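Local coordinates for uncharacterized protein (PDB 3KNY) that is of unknown function but is probably a lipoprotein of the BT_3535-like family, built as a two-domain protein in the gut bacterium Bacteroides thetaiotaomicron, at residues Glu124-Gly129 with Val145-Ser150. Sequence-based numbering, arbitrary orientation.
Sequences EYKTNG and VTYKKS
Glu124, Lys126 and Asn128 pair with Lys149, Tyr147 and Val145 as hydrogen-bonded antiparallel pairs, six N-H to O bonds in all; the axes of 124-129 and 145-149 approach to 4.8 Å, their N-to-C directions 151° apart. The two strands form a beta hairpin, 124-134 with 140-149, within a three-stranded antiparallel sheet that strand 154-164 completes. On the face carrying Lys126 and Tyr147, chi1 of 57° sets Tyr147 CG between the backbone N and the carbonyl carbon. The ring comes over Lys126 in a CH-pi contact, Lys126 CB lying offset toward the rim, 4.2 Å from the centroid of the Tyr147 ring. Tyr147 OH is hydrogen-bonded to Pro218 OXT, the chain terminus, to which Lys126 NZ forms a salt bridge; NZ also hydrogen-bonds Asp99 O. A leucine in place of the tyrosine would probably leave the Pro218 carboxylate without its hydroxyl partner and Lys126 CB without a ring to pack on. On the same face, Lys149 NZ makes a long, weak salt bridge with Glu124 OE2 at 3.4 Å; its stronger partner is Glu71 OE2. On the opposite face, Lys148 CG makes a CH-pi contact over the centre of the Tyr125 ring, 12° off the normal. Lys148 CD lies 3.5 Å from Tyr125 CZ.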
loop_
_atom_site.group_PDB
_atom_site.type_symbol
_atom_site.label_atom_id
_atom_site.label_comp_id
_atom_site.label_asym_id
_atom_site.label_seq_id
_atom_site.Cartn_x
_atom_site.Cartn_y
_atom_site.Cartn_z
ATOM N N GLU A 124 -3.614 0.957 -21.028
ATOM C CA GLU A 124 -2.164 1.141 -20.723
ATOM C C GLU A 124 -1.554 0.021 -19.866
ATOM O O GLU A 124 -2.260 -0.670 -19.162
ATOM C CB GLU A 124 -1.917 2.513 -20.061
ATOM C CG GLU A 124 -3.183 3.217 -19.519
ATOM C CD GLU A 124 -2.880 4.357 -18.565
ATOM O OE1 GLU A 124 -1.699 4.773 -18.461
ATOM O OE2 GLU A 124 -3.839 4.821 -17.904
ATOM N N TYR A 125 -0.234 -0.129 -19.933
ATOM C CA TYR A 125 0.479 -1.237 -19.292
ATOM C C TYR A 125 1.424 -0.772 -18.185
ATOM O O TYR A 125 2.504 -0.246 -18.474
ATOM C CB TYR A 125 1.288 -1.995 -20.348
ATOM C CG TYR A 125 0.586 -3.212 -20.901
ATOM C CD1 TYR A 125 0.413 -4.354 -20.100
ATOM C CD2 TYR A 125 0.107 -3.240 -22.226
ATOM C CE1 TYR A 125 -0.232 -5.484 -20.589
ATOM C CE2 TYR A 125 -0.540 -4.370 -22.731
ATOM C CZ TYR A 125 -0.704 -5.492 -21.907
ATOM O OH TYR A 125 -1.340 -6.625 -22.384
ATOM N N LYS A 126 1.057 -1.021 -16.927
ATOM C CA LYS A 126 1.767 -0.435 -15.795
ATOM C C LYS A 126 2.266 -1.427 -14.738
ATOM O O LYS A 126 1.660 -2.458 -14.519
ATOM C CB LYS A 126 0.847 0.586 -15.097
ATOM C CG LYS A 126 0.069 1.531 -16.028
ATOM C CD LYS A 126 -0.158 2.933 -15.434
ATOM C CE LYS A 126 -1.236 3.002 -14.383
ATOM N NZ LYS A 126 -1.203 4.312 -13.642
ATOM N N THR A 127 3.362 -1.069 -14.067
ATOM C CA THR A 127 3.821 -1.735 -12.856
ATOM C C THR A 127 3.625 -0.834 -11.647
ATOM O O THR A 127 3.810 0.363 -11.727
ATOM C CB THR A 127 5.302 -2.088 -12.922
ATOM O OG1 THR A 127 5.573 -2.728 -14.169
ATOM C CG2 THR A 127 5.663 -3.059 -11.813
ATOM N N ASN A 128 3.239 -1.411 -10.524
ATOM C CA ASN A 128 3.156 -0.683 -9.276
ATOM C C ASN A 128 3.534 -1.674 -8.199
ATOM O O ASN A 128 3.595 -2.862 -8.426
ATOM C CB ASN A 128 1.752 -0.088 -9.047
ATOM C CG ASN A 128 1.678 0.887 -7.829
ATOM O OD1 ASN A 128 0.697 0.881 -7.075
ATOM N ND2 ASN A 128 2.714 1.715 -7.647
ATOM N N GLY A 129 3.824 -1.179 -7.021
ATOM C CA GLY A 129 4.407 -1.992 -5.988
ATOM C C GLY A 129 4.005 -1.452 -4.658
ATOM O O GLY A 129 3.324 -0.462 -4.560
ATOM N N VAL A 145 3.241 -5.664 -9.010
ATOM C CA VAL A 145 2.092 -6.106 -9.802
ATOM C C VAL A 145 2.193 -5.469 -11.156
ATOM O O VAL A 145 2.469 -4.276 -11.252
ATOM C CB VAL A 145 0.763 -5.602 -9.199
ATOM C CG1 VAL A 145 -0.373 -5.994 -10.068
ATOM C CG2 VAL A 145 0.565 -6.169 -7.814
ATOM N N THR A 146 1.954 -6.245 -12.203
ATOM C CA THR A 146 1.900 -5.701 -13.551
ATOM C C THR A 146 0.492 -5.860 -14.027
ATOM O O THR A 146 -0.092 -6.910 -13.835
ATOM C CB THR A 146 2.857 -6.416 -14.478
ATOM O OG1 THR A 146 4.187 -6.092 -14.073
ATOM C CG2 THR A 146 2.658 -5.960 -15.908
ATOM N N TYR A 147 -0.051 -4.826 -14.657
ATOM C CA TYR A 147 -1.442 -4.839 -15.063
ATOM C C TYR A 147 -1.723 -3.972 -16.273
ATOM O O TYR A 147 -0.892 -3.160 -16.692
ATOM C CB TYR A 147 -2.327 -4.382 -13.903
ATOM C CG TYR A 147 -1.997 -3.006 -13.335
ATOM C CD1 TYR A 147 -0.953 -2.830 -12.426
ATOM C CD2 TYR A 147 -2.750 -1.886 -13.676
ATOM C CE1 TYR A 147 -0.654 -1.569 -11.896
ATOM C CE2 TYR A 147 -2.467 -0.622 -13.140
ATOM C CZ TYR A 147 -1.415 -0.474 -12.259
ATOM O OH TYR A 147 -1.131 0.758 -11.742
ATOM N N LYS A 148 -2.920 -4.165 -16.821
ATOM C CA LYS A 148 -3.422 -3.370 -17.915
ATOM C C LYS A 148 -4.631 -2.601 -17.398
ATOM O O LYS A 148 -5.543 -3.177 -16.809
ATOM C CB LYS A 148 -3.824 -4.280 -19.063
ATOM C CG LYS A 148 -3.489 -3.729 -20.437
ATOM C CD LYS A 148 -4.089 -4.586 -21.545
ATOM C CE LYS A 148 -5.619 -4.592 -21.467
ATOM N NZ LYS A 148 -6.226 -4.778 -22.814
ATOM N N LYS A 149 -4.613 -1.291 -17.576
ATOM C CA LYS A 149 -5.716 -0.445 -17.144
ATOM C C LYS A 149 -6.432 0.062 -18.398
ATOM O O LYS A 149 -5.785 0.447 -19.373
ATOM C CB LYS A 149 -5.205 0.728 -16.296
ATOM C CG LYS A 149 -6.312 1.646 -15.777
ATOM C CD LYS A 149 -5.753 2.798 -14.949
ATOM C CE LYS A 149 -6.744 3.963 -14.850
ATOM N NZ LYS A 149 -6.703 4.790 -16.089
ATOM N N SER A 150 -7.763 0.025 -18.382
ATOM C CA SER A 150 -8.561 0.592 -19.469
ATOM C C SER A 150 -9.714 1.425 -18.866
ATOM O O SER A 150 -9.827 1.548 -17.629
ATOM C CB SER A 150 -9.068 -0.514 -20.393
ATOM O OG SER A 150 -10.022 -1.311 -19.728
#